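Local coordinates for protein putative oxidoreductase yhhX (Escherichia coli K-12, PDB 3F4L) that probably acts as an NADP-dependent oxidoreductase of the Gfo/Idh/MocA family, perhaps oxidising scyllo-inositol, at residues R125-C130 with Y298-D303; P121-R126 with L175-M180; L19-N24 with I261-P266; D251-S256 with G267-D272. All coordinates share one frame; numbering follows the deposited sequence.

In the fold
Near the N terminus, residues 19-24, at the C-terminal part of helix 12-22 of the Rossmann fold, reach across to residues 261-266 and close the longest loop, contact 3. Within that span, contact 2 closes a shorter loop between the connection after strand 119-121 and helix 171-187. Contact 1 starts from the same connection, sharing Arg125 and Arg126, and runs on to the start of helix 300-311, so that it crosses contact 3. Contact 4, a local loop between residues 251-256 and 267-272, lies wholly within the span of contact 1 and interleaves with contact 3. Tyr21 and Tyr298 touch, as do Asp251 and Ser129, joining contacts 1, 3 and 4 where the two domains meet.

Contact 1 of 4, residues R125-C130 with Y298-D303; sequences RRFDSC and YGRVYD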
loop_
_atom_site.group_PDB
_atom_site.type_symbol
_atom_site.label_atom_id
_atom_site.label_comp_id
_atom_site.label_asym_id
_atom_site.label_seq_id
_atom_site.Cartn_x
_atom_site.Cartn_y
_atom_site.Cartn_z
ATOM N N ARG A 125 16.392 12.952 9.050
ATOM C CA ARG A 125 16.142 11.844 8.129
ATOM C C ARG A 125 16.087 12.280 6.666
ATOM O O ARG A 125 15.852 11.470 5.758
ATOM C CB ARG A 125 14.873 11.076 8.539
ATOM C CG ARG A 125 14.944 10.565 9.994
ATOM C CD ARG A 125 14.175 9.259 10.226
ATOM N NE ARG A 125 14.929 8.125 9.706
ATOM C CZ ARG A 125 15.458 7.156 10.448
ATOM N NH1 ARG A 125 15.315 7.150 11.765
ATOM N NH2 ARG A 125 16.165 6.208 9.865
ATOM N N ARG A 126 16.318 13.566 6.434
ATOM C CA ARG A 126 16.363 14.067 5.075
ATOM C C ARG A 126 17.723 13.659 4.549
ATOM O O ARG A 126 18.009 13.773 3.363
ATOM C CB ARG A 126 16.227 15.588 5.050
ATOM C CG ARG A 126 14.802 16.042 5.293
ATOM C CD ARG A 126 14.609 17.509 4.964
ATOM N NE ARG A 126 13.220 17.903 5.163
ATOM C CZ ARG A 126 12.690 19.018 4.672
ATOM N NH1 ARG A 126 13.440 19.841 3.956
ATOM N NH2 ARG A 126 11.412 19.299 4.882
ATOM N N PHE A 127 18.562 13.176 5.455
ATOM C CA PHE A 127 19.889 12.736 5.078
ATOM C C PHE A 127 20.095 11.246 5.338
ATOM O O PHE A 127 21.215 10.806 5.558
ATOM C CB PHE A 127 20.946 13.584 5.800
ATOM C CG PHE A 127 20.836 15.048 5.494
ATOM C CD1 PHE A 127 21.037 15.513 4.195
ATOM C CD2 PHE A 127 20.455 15.953 6.475
ATOM C CE1 PHE A 127 20.854 16.857 3.877
ATOM C CE2 PHE A 127 20.266 17.308 6.167
ATOM C CZ PHE A 127 20.466 17.758 4.865
ATOM N N ASP A 128 19.000 10.482 5.326
ATOM C CA ASP A 128 19.064 9.026 5.479
ATOM C C ASP A 128 19.515 8.513 4.113
ATOM O O ASP A 128 19.034 8.998 3.082
ATOM C CB ASP A 128 17.687 8.433 5.800
ATOM C CG ASP A 128 17.488 8.183 7.282
ATOM O OD1 ASP A 128 18.491 8.196 8.044
ATOM O OD2 ASP A 128 16.328 7.947 7.686
ATOM N N SER A 129 20.427 7.542 4.095
ATOM C CA SER A 129 20.935 7.007 2.833
ATOM C C SER A 129 19.849 6.408 1.944
ATOM O O SER A 129 19.878 6.588 0.735
ATOM C CB SER A 129 22.020 5.951 3.085
ATOM O OG SER A 129 21.509 4.889 3.848
ATOM N N CYS A 130 18.911 5.681 2.541
ATOM C CA CYS A 130 17.815 5.071 1.790
ATOM C C CYS A 130 17.008 6.152 1.060
ATOM O O CYS A 130 16.759 6.068 -0.149
ATOM C CB CYS A 130 16.909 4.283 2.742
ATOM S SG CYS A 130 16.579 5.100 4.338
ATOM N N TYR A 298 23.643 12.691 9.260
ATOM C CA TYR A 298 22.755 13.584 10.005
ATOM C C TYR A 298 23.398 14.930 10.316
ATOM O O TYR A 298 22.699 15.909 10.582
ATOM C CB TYR A 298 22.298 12.929 11.310
ATOM C CG TYR A 298 21.472 11.681 11.112
ATOM C CD1 TYR A 298 20.633 11.548 10.004
ATOM C CD2 TYR A 298 21.483 10.651 12.055
ATOM C CE1 TYR A 298 19.822 10.427 9.840
ATOM C CE2 TYR A 298 20.669 9.517 11.900
ATOM C CZ TYR A 298 19.844 9.418 10.789
ATOM O OH TYR A 298 19.025 8.320 10.624
ATOM N N GLY A 299 24.727 14.970 10.260
ATOM C CA GLY A 299 25.451 16.197 10.546
ATOM C C GLY A 299 25.283 17.242 9.464
ATOM O O GLY A 299 25.660 18.402 9.643
ATOM N N ARG A 300 24.717 16.834 8.335
ATOM C CA ARG A 300 24.503 17.761 7.238
ATOM C C ARG A 300 23.496 18.836 7.641
ATOM O O ARG A 300 23.408 19.876 6.997
ATOM C CB ARG A 300 24.076 16.991 5.980
ATOM C CG ARG A 300 25.295 16.340 5.309
ATOM C CD ARG A 300 24.975 15.128 4.438
ATOM N NE ARG A 300 24.143 15.456 3.290
ATOM C CZ ARG A 300 23.825 14.590 2.332
ATOM N NH1 ARG A 300 24.285 13.342 2.396
ATOM N NH2 ARG A 300 23.046 14.968 1.320
ATOM N N VAL A 301 22.756 18.582 8.718
ATOM C CA VAL A 301 21.796 19.541 9.244
ATOM C C VAL A 301 22.615 20.710 9.787
ATOM O O VAL A 301 22.303 21.875 9.553
ATOM C CB VAL A 301 20.958 18.934 10.404
ATOM C CG1 VAL A 301 20.194 20.047 11.137
ATOM C CG2 VAL A 301 19.970 17.889 9.862
ATOM N N TYR A 302 23.683 20.392 10.510
ATOM C CA TYR A 302 24.524 21.436 11.066
ATOM C C TYR A 302 25.332 22.139 9.977
ATOM O O TYR A 302 25.625 23.335 10.091
ATOM C CB TYR A 302 25.433 20.871 12.155
ATOM C CG TYR A 302 24.679 20.547 13.438
ATOM C CD1 TYR A 302 24.083 19.295 13.634
ATOM C CD2 TYR A 302 24.520 21.513 14.431
ATOM C CE1 TYR A 302 23.345 19.016 14.792
ATOM C CE2 TYR A 302 23.783 21.247 15.593
ATOM C CZ TYR A 302 23.204 20.001 15.762
ATOM O OH TYR A 302 22.480 19.756 16.894
ATOM N N ASP A 303 25.674 21.416 8.913
ATOM C CA ASP A 303 26.419 22.047 7.829
ATOM C C ASP A 303 25.492 23.060 7.151
ATOM O O ASP A 303 25.953 24.072 6.634
ATOM C CB ASP A 303 26.919 21.012 6.804
ATOM C CG ASP A 303 27.894 20.016 7.408
ATOM O OD1 ASP A 303 28.701 20.421 8.268
ATOM O OD2 ASP A 303 27.867 18.827 7.022
#
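In this Gfo/Idh/MocA fold, the segment 125-130 leads from the Rossmann domain into helix 129-140 and packs against residues 298-303, which run into helix 300-311. Tyr298 comes first. Its side chain sets out away from the partner segment, yet the ring end comes back and its hydroxyl donates to Asp128 OD1 (OH to OD1 2.6 Å), on the syn lone pair of that oxygen. The same hydroxyl lies over one face of the Arg125 guanidinium, the tyrosine ring and the guanidinium turned 72° apart. At Arg300, CB sits over the centre of the Phe127 ring, 3.6 Å from the centroid, a CH-pi contact. The chain then bends at chi3 (64°) and the guanidinium lays a face by CD1 of Phe127, the planes 44° apart and NE 3.2 Å from CD1. Val301 meets the ring from another direction, CG2 lying at its edge in plane, 3.8 Å from CE2. An alanine in place of Phe127 would remove the ring and would probably loosen the seating of Arg300 and Val301 against this connection. Asp128 is gripped on both oxygens; its OD2 takes a very short salt bridge from Arg125 NE, 2.5 Å away, also on the syn lone pair.

Contact 2 of 4, residues P121-R126 with L175-M180; sequences PYQNRR and LGVHTM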
loop_
_atom_site.group_PDB
_atom_site.type_symbol
_atom_site.label_atom_id
_atom_site.label_comp_id
_atom_site.label_asym_id
_atom_site.label_seq_id
_atom_site.Cartn_x
_atom_site.Cartn_y
_atom_site.Cartn_z
ATOM N N PRO A 121 12.914 22.916 12.684
ATOM C CA PRO A 121 12.891 21.601 13.328
ATOM C C PRO A 121 14.148 20.838 12.885
ATOM O O PRO A 121 14.843 21.265 11.963
ATOM C CB PRO A 121 11.610 20.976 12.785
ATOM C CG PRO A 121 11.552 21.529 11.384
ATOM C CD PRO A 121 11.908 22.995 11.607
ATOM N N TYR A 122 14.433 19.724 13.550
ATOM C CA TYR A 122 15.592 18.886 13.247
ATOM C C TYR A 122 15.087 17.712 12.408
ATOM O O TYR A 122 14.612 16.722 12.953
ATOM C CB TYR A 122 16.208 18.375 14.565
ATOM C CG TYR A 122 17.433 17.486 14.448
ATOM C CD1 TYR A 122 18.583 17.916 13.781
ATOM C CD2 TYR A 122 17.458 16.234 15.047
ATOM C CE1 TYR A 122 19.726 17.117 13.723
ATOM C CE2 TYR A 122 18.594 15.426 14.992
ATOM C CZ TYR A 122 19.718 15.876 14.331
ATOM O OH TYR A 122 20.832 15.083 14.279
ATOM N N GLN A 123 15.164 17.835 11.085
ATOM C CA GLN A 123 14.705 16.762 10.200
ATOM C C GLN A 123 15.917 16.050 9.621
ATOM O O GLN A 123 16.185 16.122 8.429
ATOM C CB GLN A 123 13.836 17.334 9.071
ATOM C CG GLN A 123 12.585 18.058 9.568
ATOM C CD GLN A 123 11.636 17.149 10.343
ATOM O OE1 GLN A 123 11.817 15.932 10.384
ATOM N NE2 GLN A 123 10.607 17.739 10.944
ATOM N N ASN A 124 16.638 15.347 10.485
ATOM C CA ASN A 124 17.843 14.640 10.079
ATOM C C ASN A 124 17.600 13.504 9.087
ATOM O O ASN A 124 18.505 13.135 8.345
ATOM C CB ASN A 124 18.582 14.105 11.319
ATOM C CG ASN A 124 17.734 13.144 12.155
ATOM O OD1 ASN A 124 16.605 13.448 12.520
ATOM N ND2 ASN A 124 18.296 11.982 12.471
ATOM N N ARG A 125 16.392 12.952 9.050
ATOM C CA ARG A 125 16.142 11.844 8.129
ATOM C C ARG A 125 16.087 12.280 6.666
ATOM O O ARG A 125 15.852 11.470 5.758
ATOM C CB ARG A 125 14.873 11.076 8.539
ATOM C CG ARG A 125 14.944 10.565 9.994
ATOM C CD ARG A 125 14.175 9.259 10.226
ATOM N NE ARG A 125 14.929 8.125 9.706
ATOM C CZ ARG A 125 15.458 7.156 10.448
ATOM N NH1 ARG A 125 15.315 7.150 11.765
ATOM N NH2 ARG A 125 16.165 6.208 9.865
ATOM N N ARG A 126 16.318 13.566 6.434
ATOM C CA ARG A 126 16.363 14.067 5.075
ATOM C C ARG A 126 17.723 13.659 4.549
ATOM O O ARG A 126 18.009 13.773 3.363
ATOM C CB ARG A 126 16.227 15.588 5.050
ATOM C CG ARG A 126 14.802 16.042 5.293
ATOM C CD ARG A 126 14.609 17.509 4.964
ATOM N NE ARG A 126 13.220 17.903 5.163
ATOM C CZ ARG A 126 12.690 19.018 4.672
ATOM N NH1 ARG A 126 13.440 19.841 3.956
ATOM N NH2 ARG A 126 11.412 19.299 4.882
ATOM N N LEU A 175 6.580 8.704 14.514
ATOM C CA LEU A 175 7.388 8.355 13.349
ATOM C C LEU A 175 6.933 9.019 12.061
ATOM O O LEU A 175 7.745 9.298 11.167
ATOM C CB LEU A 175 7.399 6.838 13.148
ATOM C CG LEU A 175 8.375 6.068 14.033
ATOM C CD1 LEU A 175 9.793 6.538 13.744
ATOM C CD2 LEU A 175 8.033 6.289 15.492
ATOM N N GLY A 176 5.634 9.250 11.959
ATOM C CA GLY A 176 5.095 9.875 10.769
ATOM C C GLY A 176 5.692 11.243 10.519
ATOM O O GLY A 176 5.847 11.660 9.367
ATOM N N VAL A 177 6.036 11.948 11.592
ATOM C CA VAL A 177 6.611 13.282 11.448
ATOM C C VAL A 177 7.840 13.242 10.536
ATOM O O VAL A 177 8.049 14.150 9.730
ATOM C CB VAL A 177 6.978 13.908 12.837
ATOM C CG1 VAL A 177 8.167 13.178 13.475
ATOM C CG2 VAL A 177 7.295 15.396 12.669
ATOM N N HIS A 178 8.632 12.174 10.644
ATOM C CA HIS A 178 9.841 12.013 9.831
ATOM C C HIS A 178 9.583 11.499 8.416
ATOM O O HIS A 178 10.109 12.030 7.446
ATOM C CB HIS A 178 10.800 11.044 10.504
ATOM C CG HIS A 178 11.450 11.596 11.726
ATOM N ND1 HIS A 178 11.484 10.912 12.922
ATOM C CD2 HIS A 178 12.136 12.746 11.929
ATOM C CE1 HIS A 178 12.166 11.615 13.809
ATOM N NE2 HIS A 178 12.573 12.732 13.231
ATOM N N THR A 179 8.796 10.441 8.306
ATOM C CA THR A 179 8.519 9.887 7.002
ATOM C C THR A 179 7.695 10.834 6.136
ATOM O O THR A 179 7.948 10.942 4.940
ATOM C CB THR A 179 7.857 8.504 7.138
ATOM O OG1 THR A 179 6.715 8.587 7.998
ATOM C CG2 THR A 179 8.856 7.518 7.735
HETATM N N MSE A 180 6.738 11.546 6.728
HETATM C CA MSE A 180 5.943 12.488 5.936
HETATM C C MSE A 180 6.790 13.691 5.537
HETATM O O MSE A 180 6.603 14.255 4.463
HETATM C CB MSE A 180 4.697 12.961 6.701
HETATM C CG MSE A 180 3.608 11.901 6.851
HETATM SE SE MSE A 180 1.849 12.731 7.009
HETATM C CE MSE A 180 2.135 13.670 8.674
#
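His178 carries the closely packed part of this contact, its imidazole set between two aliphatic groups. Over one face lies the bent side chain of Arg125, whose CG is 4.3 Å from the ring centroid in a CH-pi contact and whose CD comes within 3.8 Å of His178 CB. The opposite face rests centrally on Val177 CG1, 4.0 Å from the imidazole plane. Arg125 and His178 cross at about a right angle, and the guanidinium passes beyond the ring to its salt bridge with Asp128. The contact thus sets helix 171-187 of the C-terminal alpha/beta domain against the connection that leaves the last strand of the Rossmann sheet, close to the centre of the chain. Replacing His178 by an alanine would remove the imidazole and would probably leave the Arg125 methylenes and the Gln123 amide less firmly placed. Packing is looser round the rim of the ring. Gln123 folds back at chi2 (-62°) to bring OE1 to the ring edge, 3.6 Å from His178 CD2, its amide turned 80° from the imidazole. Asn124 OD1 is farther off, 4.2 Å from His178 NE2; this amide oxygen is buried by the contact and finds no polar partner in the model.

Contact 3 of 4, residues L19-N24 with I261-P266; sequences LPYVLN and IMPGEP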
loop_
_atom_site.group_PDB
_atom_site.type_symbol
_atom_site.label_atom_id
_atom_site.label_comp_id
_atom_site.label_asym_id
_atom_site.label_seq_id
_atom_site.Cartn_x
_atom_site.Cartn_y
_atom_site.Cartn_z
ATOM N N LEU A 19 25.432 15.234 19.401
ATOM C CA LEU A 19 26.840 15.329 19.758
ATOM C C LEU A 19 27.823 14.525 18.912
ATOM O O LEU A 19 28.883 15.037 18.543
ATOM C CB LEU A 19 27.008 15.015 21.255
ATOM C CG LEU A 19 27.088 16.226 22.211
ATOM C CD1 LEU A 19 26.362 17.433 21.629
ATOM C CD2 LEU A 19 26.526 15.865 23.570
ATOM N N PRO A 20 27.487 13.267 18.575
ATOM C CA PRO A 20 28.433 12.493 17.760
ATOM C C PRO A 20 28.801 13.218 16.466
ATOM O O PRO A 20 29.934 13.136 15.987
ATOM C CB PRO A 20 27.677 11.187 17.491
ATOM C CG PRO A 20 26.815 11.035 18.720
ATOM C CD PRO A 20 26.303 12.459 18.925
ATOM N N TYR A 21 27.834 13.937 15.913
ATOM C CA TYR A 21 28.014 14.665 14.663
ATOM C C TYR A 21 28.624 16.054 14.850
ATOM O O TYR A 21 29.471 16.487 14.061
ATOM C CB TYR A 21 26.658 14.783 13.956
ATOM C CG TYR A 21 26.099 13.448 13.535
ATOM C CD1 TYR A 21 26.553 12.813 12.370
ATOM C CD2 TYR A 21 25.159 12.788 14.319
ATOM C CE1 TYR A 21 26.087 11.568 12.007
ATOM C CE2 TYR A 21 24.682 11.530 13.966
ATOM C CZ TYR A 21 25.151 10.927 12.810
ATOM O OH TYR A 21 24.678 9.691 12.466
ATOM N N VAL A 22 28.184 16.752 15.890
ATOM C CA VAL A 22 28.679 18.084 16.174
ATOM C C VAL A 22 30.128 18.055 16.643
ATOM O O VAL A 22 30.926 18.917 16.261
ATOM C CB VAL A 22 27.796 18.772 17.235
ATOM C CG1 VAL A 22 28.413 20.120 17.652
ATOM C CG2 VAL A 22 26.403 18.988 16.654
ATOM N N LEU A 23 30.475 17.060 17.460
ATOM C CA LEU A 23 31.842 16.952 17.961
ATOM C C LEU A 23 32.809 16.502 16.859
ATOM O O LEU A 23 34.021 16.490 17.059
ATOM C CB LEU A 23 31.899 15.987 19.154
ATOM C CG LEU A 23 30.979 16.365 20.320
ATOM C CD1 LEU A 23 31.015 15.269 21.401
ATOM C CD2 LEU A 23 31.411 17.713 20.900
ATOM N N ASN A 24 32.272 16.130 15.700
ATOM C CA ASN A 24 33.119 15.720 14.579
ATOM C C ASN A 24 33.341 16.931 13.656
ATOM O O ASN A 24 34.010 16.825 12.618
ATOM C CB ASN A 24 32.445 14.598 13.786
ATOM C CG ASN A 24 33.411 13.481 13.409
ATOM O OD1 ASN A 24 34.525 13.726 12.930
ATOM N ND2 ASN A 24 32.979 12.242 13.613
ATOM N N ILE A 261 29.599 2.879 17.518
ATOM C CA ILE A 261 30.516 3.245 16.446
ATOM C C ILE A 261 30.133 4.685 16.107
ATOM O O ILE A 261 28.997 4.956 15.706
ATOM C CB ILE A 261 30.324 2.361 15.197
ATOM C CG1 ILE A 261 30.561 0.894 15.561
ATOM C CG2 ILE A 261 31.285 2.794 14.096
ATOM C CD1 ILE A 261 30.395 -0.069 14.394
HETATM N N MSE A 262 31.072 5.607 16.280
HETATM C CA MSE A 262 30.793 7.018 16.028
HETATM C C MSE A 262 31.090 7.473 14.603
HETATM O O MSE A 262 31.832 6.820 13.870
HETATM C CB MSE A 262 31.576 7.883 17.022
HETATM C CG MSE A 262 31.219 7.648 18.493
HETATM SE SE MSE A 262 29.358 7.968 18.950
HETATM C CE MSE A 262 28.759 6.146 19.197
ATOM N N PRO A 263 30.503 8.611 14.191
ATOM C CA PRO A 263 30.721 9.143 12.840
ATOM C C PRO A 263 32.205 9.320 12.540
ATOM O O PRO A 263 32.974 9.734 13.404
ATOM C CB PRO A 263 29.981 10.475 12.874
ATOM C CG PRO A 263 28.847 10.198 13.808
ATOM C CD PRO A 263 29.538 9.444 14.930
ATOM N N GLY A 264 32.606 8.994 11.316
ATOM C CA GLY A 264 34.002 9.143 10.944
ATOM C C GLY A 264 34.867 7.932 11.245
ATOM O O GLY A 264 35.949 7.789 10.678
ATOM N N GLU A 265 34.403 7.068 12.140
ATOM C CA GLU A 265 35.151 5.866 12.490
ATOM C C GLU A 265 34.979 4.812 11.402
ATOM O O GLU A 265 33.928 4.723 10.770
ATOM C CB GLU A 265 34.673 5.311 13.835
ATOM C CG GLU A 265 35.200 6.070 15.039
ATOM C CD GLU A 265 34.568 5.622 16.347
ATOM O OE1 GLU A 265 34.311 4.409 16.508
ATOM O OE2 GLU A 265 34.339 6.483 17.223
ATOM N N PRO A 266 36.015 3.994 11.168
ATOM C CA PRO A 266 35.896 2.966 10.131
ATOM C C PRO A 266 34.673 2.070 10.333
ATOM O O PRO A 266 34.411 1.598 11.439
ATOM C CB PRO A 266 37.217 2.202 10.252
ATOM C CG PRO A 266 37.578 2.372 11.702
ATOM C CD PRO A 266 37.259 3.825 11.939
#
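Pro263 forms the apolar centre, its ring wedged between two neighbouring residues of helix 12-22. Its CG lies over one face of the Tyr21 ring, 3.8 Å from the centroid and offset toward the rim on the CE1 side, where the gap to CE1 is 3.6 Å. This is a CH-pi contact in which the two side chains cross at about a right angle. The neighbouring CD of Pro263 turns to Pro20 and meets its CB at 3.6 Å, so that successive atoms of one pyrrolidine serve different partners. Beside it, the selenomethionine at Met262 bends at both chi2 and chi3 and lays its selenium against the Pro20 ring, SE to CB 3.9 Å. Tyr21 belongs to a wider apolar patch, for Leu257 and Phe268 also touch it, and its hydroxyl makes a weak hydrogen bond to Gln253 OE1.

Met262 to Glu265 form a type II beta turn, closed by a backbone bond from Glu265 N to Met262 O. Through it the loop after helix 253-258, part of the C-terminal domain, is laid on the end of a helix of the N-terminal Rossmann fold, at the protein surface. Gly264 occupies the third position of the turn with a positive phi of 88°, where a side chain would run into the preceding carbonyl and also press on Asn24. At the polar edge, exposed Asn24 points its amide at the turn. Its ND2 donates to Pro263 O across 2.5 Å, but the strongly bent angle of 123° at the hydrogen leaves this a weak bond despite the short distance.

Contact 4 of 4, residues D251-S256 with G267-D272; sequences DQQETS and GFAADD
A type II beta turn, Gly267 to Ala270, lies against the start of helix 253-258 in the C-terminal alpha/beta domain. Asp251 caps that helix start: its OD2 accepts from Gln253 N, while its OD1 takes the side-chain NE2 of the same glutamine (3.0 Å) in a nearly straight bond of 167°. Both donors come from above the carboxylate plane. OD1 also receives Ser129 N, so a second helix start bonds to this acid.

Gln253 can be followed outward from this cap. Its CB faces the far end of the Phe268 ring, 4.1 Å from CZ. The next atom, CG, is shared between the two turn residues, lying 3.9 Å from both Phe268 CE2 and Ala269 CB. Beyond CG the chain is extended (chi2 176°) and carries the amide past the turn, its plane 78° from the phenyl ring. At the tip, NE2 is held by Asp251 and OE1 accepts from Tyr298 N; together these fix the amide's rotation.

One helical turn on, Ser256 CB packs 3.6 Å from Phe268 CD1. Its OG accepts from Ala269 N, a short bond that pins the middle of the beta turn to the helix. At the other end, Gln252 CG lies against Ala270 O and the Asp271 carboxylate, whose OD1 is hydrogen-bonded to Ser273 OG. There a water bridges the segments, accepting from Gln252 N and donating to Asp271 OD2, the water oxygen 2.7 Å from Gln252 N and 2.7 Å from Asp271 OD2.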
loop_
_atom_site.group_PDB
_atom_site.type_symbol
_atom_site.label_atom_id
_atom_site.label_comp_id
_atom_site.label_asym_id
_atom_site.label_seq_id
_atom_site.Cartn_x
_atom_site.Cartn_y
_atom_site.Cartn_z
ATOM N N ASP A 251 18.703 3.402 6.333
ATOM C CA ASP A 251 19.974 4.047 6.640
ATOM C C ASP A 251 20.558 3.353 7.873
ATOM O O ASP A 251 19.830 3.069 8.815
ATOM C CB ASP A 251 19.720 5.514 6.944
ATOM C CG ASP A 251 20.969 6.241 7.343
ATOM O OD1 ASP A 251 21.606 6.845 6.465
ATOM O OD2 ASP A 251 21.308 6.198 8.546
ATOM N N GLN A 252 21.866 3.108 7.868
ATOM C CA GLN A 252 22.527 2.402 8.960
ATOM C C GLN A 252 23.201 3.219 10.075
ATOM O O GLN A 252 23.813 2.639 10.973
ATOM C CB GLN A 252 23.553 1.425 8.368
ATOM C CG GLN A 252 22.925 0.290 7.565
ATOM C CD GLN A 252 22.093 -0.628 8.445
ATOM O OE1 GLN A 252 22.615 -1.256 9.373
ATOM N NE2 GLN A 252 20.795 -0.705 8.170
ATOM N N GLN A 253 23.099 4.544 10.027
ATOM C CA GLN A 253 23.705 5.387 11.057
ATOM C C GLN A 253 23.205 5.037 12.456
ATOM O O GLN A 253 23.993 4.961 13.392
ATOM C CB GLN A 253 23.414 6.870 10.789
ATOM C CG GLN A 253 23.996 7.390 9.506
ATOM C CD GLN A 253 23.609 8.821 9.236
ATOM O OE1 GLN A 253 24.131 9.760 9.857
ATOM N NE2 GLN A 253 22.680 9.002 8.307
ATOM N N GLU A 254 21.902 4.823 12.608
ATOM C CA GLU A 254 21.363 4.500 13.924
ATOM C C GLU A 254 21.904 3.165 14.415
ATOM O O GLU A 254 22.220 3.008 15.602
ATOM C CB GLU A 254 19.835 4.450 13.897
ATOM C CG GLU A 254 19.209 4.301 15.281
ATOM C CD GLU A 254 17.702 4.069 15.234
ATOM O OE1 GLU A 254 17.010 4.777 14.471
ATOM O OE2 GLU A 254 17.210 3.185 15.969
ATOM N N THR A 255 22.012 2.202 13.504
ATOM C CA THR A 255 22.527 0.889 13.875
ATOM C C THR A 255 23.965 1.038 14.377
ATOM O O THR A 255 24.333 0.464 15.398
ATOM C CB THR A 255 22.478 -0.095 12.671
ATOM O OG1 THR A 255 21.111 -0.311 12.293
ATOM C CG2 THR A 255 23.111 -1.433 13.033
ATOM N N SER A 256 24.775 1.824 13.678
ATOM C CA SER A 256 26.154 2.014 14.113
ATOM C C SER A 256 26.221 2.735 15.460
ATOM O O SER A 256 26.969 2.321 16.359
ATOM C CB SER A 256 26.941 2.811 13.080
ATOM O OG SER A 256 27.008 2.110 11.855
ATOM N N GLY A 267 33.919 1.855 9.258
ATOM C CA GLY A 267 32.740 1.009 9.332
ATOM C C GLY A 267 31.451 1.703 9.736
ATOM O O GLY A 267 30.397 1.068 9.763
ATOM N N PHE A 268 31.517 2.996 10.046
ATOM C CA PHE A 268 30.311 3.724 10.458
ATOM C C PHE A 268 29.238 3.655 9.378
ATOM O O PHE A 268 29.501 3.936 8.211
ATOM C CB PHE A 268 30.614 5.203 10.742
ATOM C CG PHE A 268 29.427 5.971 11.290
ATOM C CD1 PHE A 268 28.949 5.716 12.577
ATOM C CD2 PHE A 268 28.766 6.921 10.507
ATOM C CE1 PHE A 268 27.827 6.393 13.078
ATOM C CE2 PHE A 268 27.641 7.604 11.000
ATOM C CZ PHE A 268 27.173 7.337 12.286
ATOM N N ALA A 269 28.033 3.274 9.775
ATOM C CA ALA A 269 26.915 3.180 8.848
ATOM C C ALA A 269 27.218 2.304 7.632
ATOM O O ALA A 269 26.725 2.569 6.537
ATOM C CB ALA A 269 26.492 4.585 8.402
ATOM N N ALA A 270 28.030 1.266 7.825
ATOM C CA ALA A 270 28.365 0.347 6.734
ATOM C C ALA A 270 27.050 -0.216 6.208
ATOM O O ALA A 270 26.226 -0.692 6.977
ATOM C CB ALA A 270 29.267 -0.792 7.240
ATOM N N ASP A 271 26.859 -0.161 4.896
ATOM C CA ASP A 271 25.618 -0.635 4.291
ATOM C C ASP A 271 25.924 -1.496 3.067
ATOM O O ASP A 271 26.688 -1.092 2.194
ATOM C CB ASP A 271 24.775 0.578 3.876
ATOM C CG ASP A 271 23.322 0.234 3.623
ATOM O OD1 ASP A 271 23.049 -0.845 3.051
ATOM O OD2 ASP A 271 22.454 1.062 3.986
ATOM N N ASP A 272 25.328 -2.680 3.001
ATOM C CA ASP A 272 25.562 -3.565 1.865
ATOM C C ASP A 272 24.322 -3.746 0.996
ATOM O O ASP A 272 24.238 -4.669 0.185
ATOM C CB ASP A 272 26.085 -4.918 2.352
ATOM C CG ASP A 272 27.561 -4.867 2.724
ATOM O OD1 ASP A 272 28.403 -4.768 1.800
ATOM O OD2 ASP A 272 27.880 -4.908 3.935
HETATM O O HOH W 1 23.021 3.324 5.407
#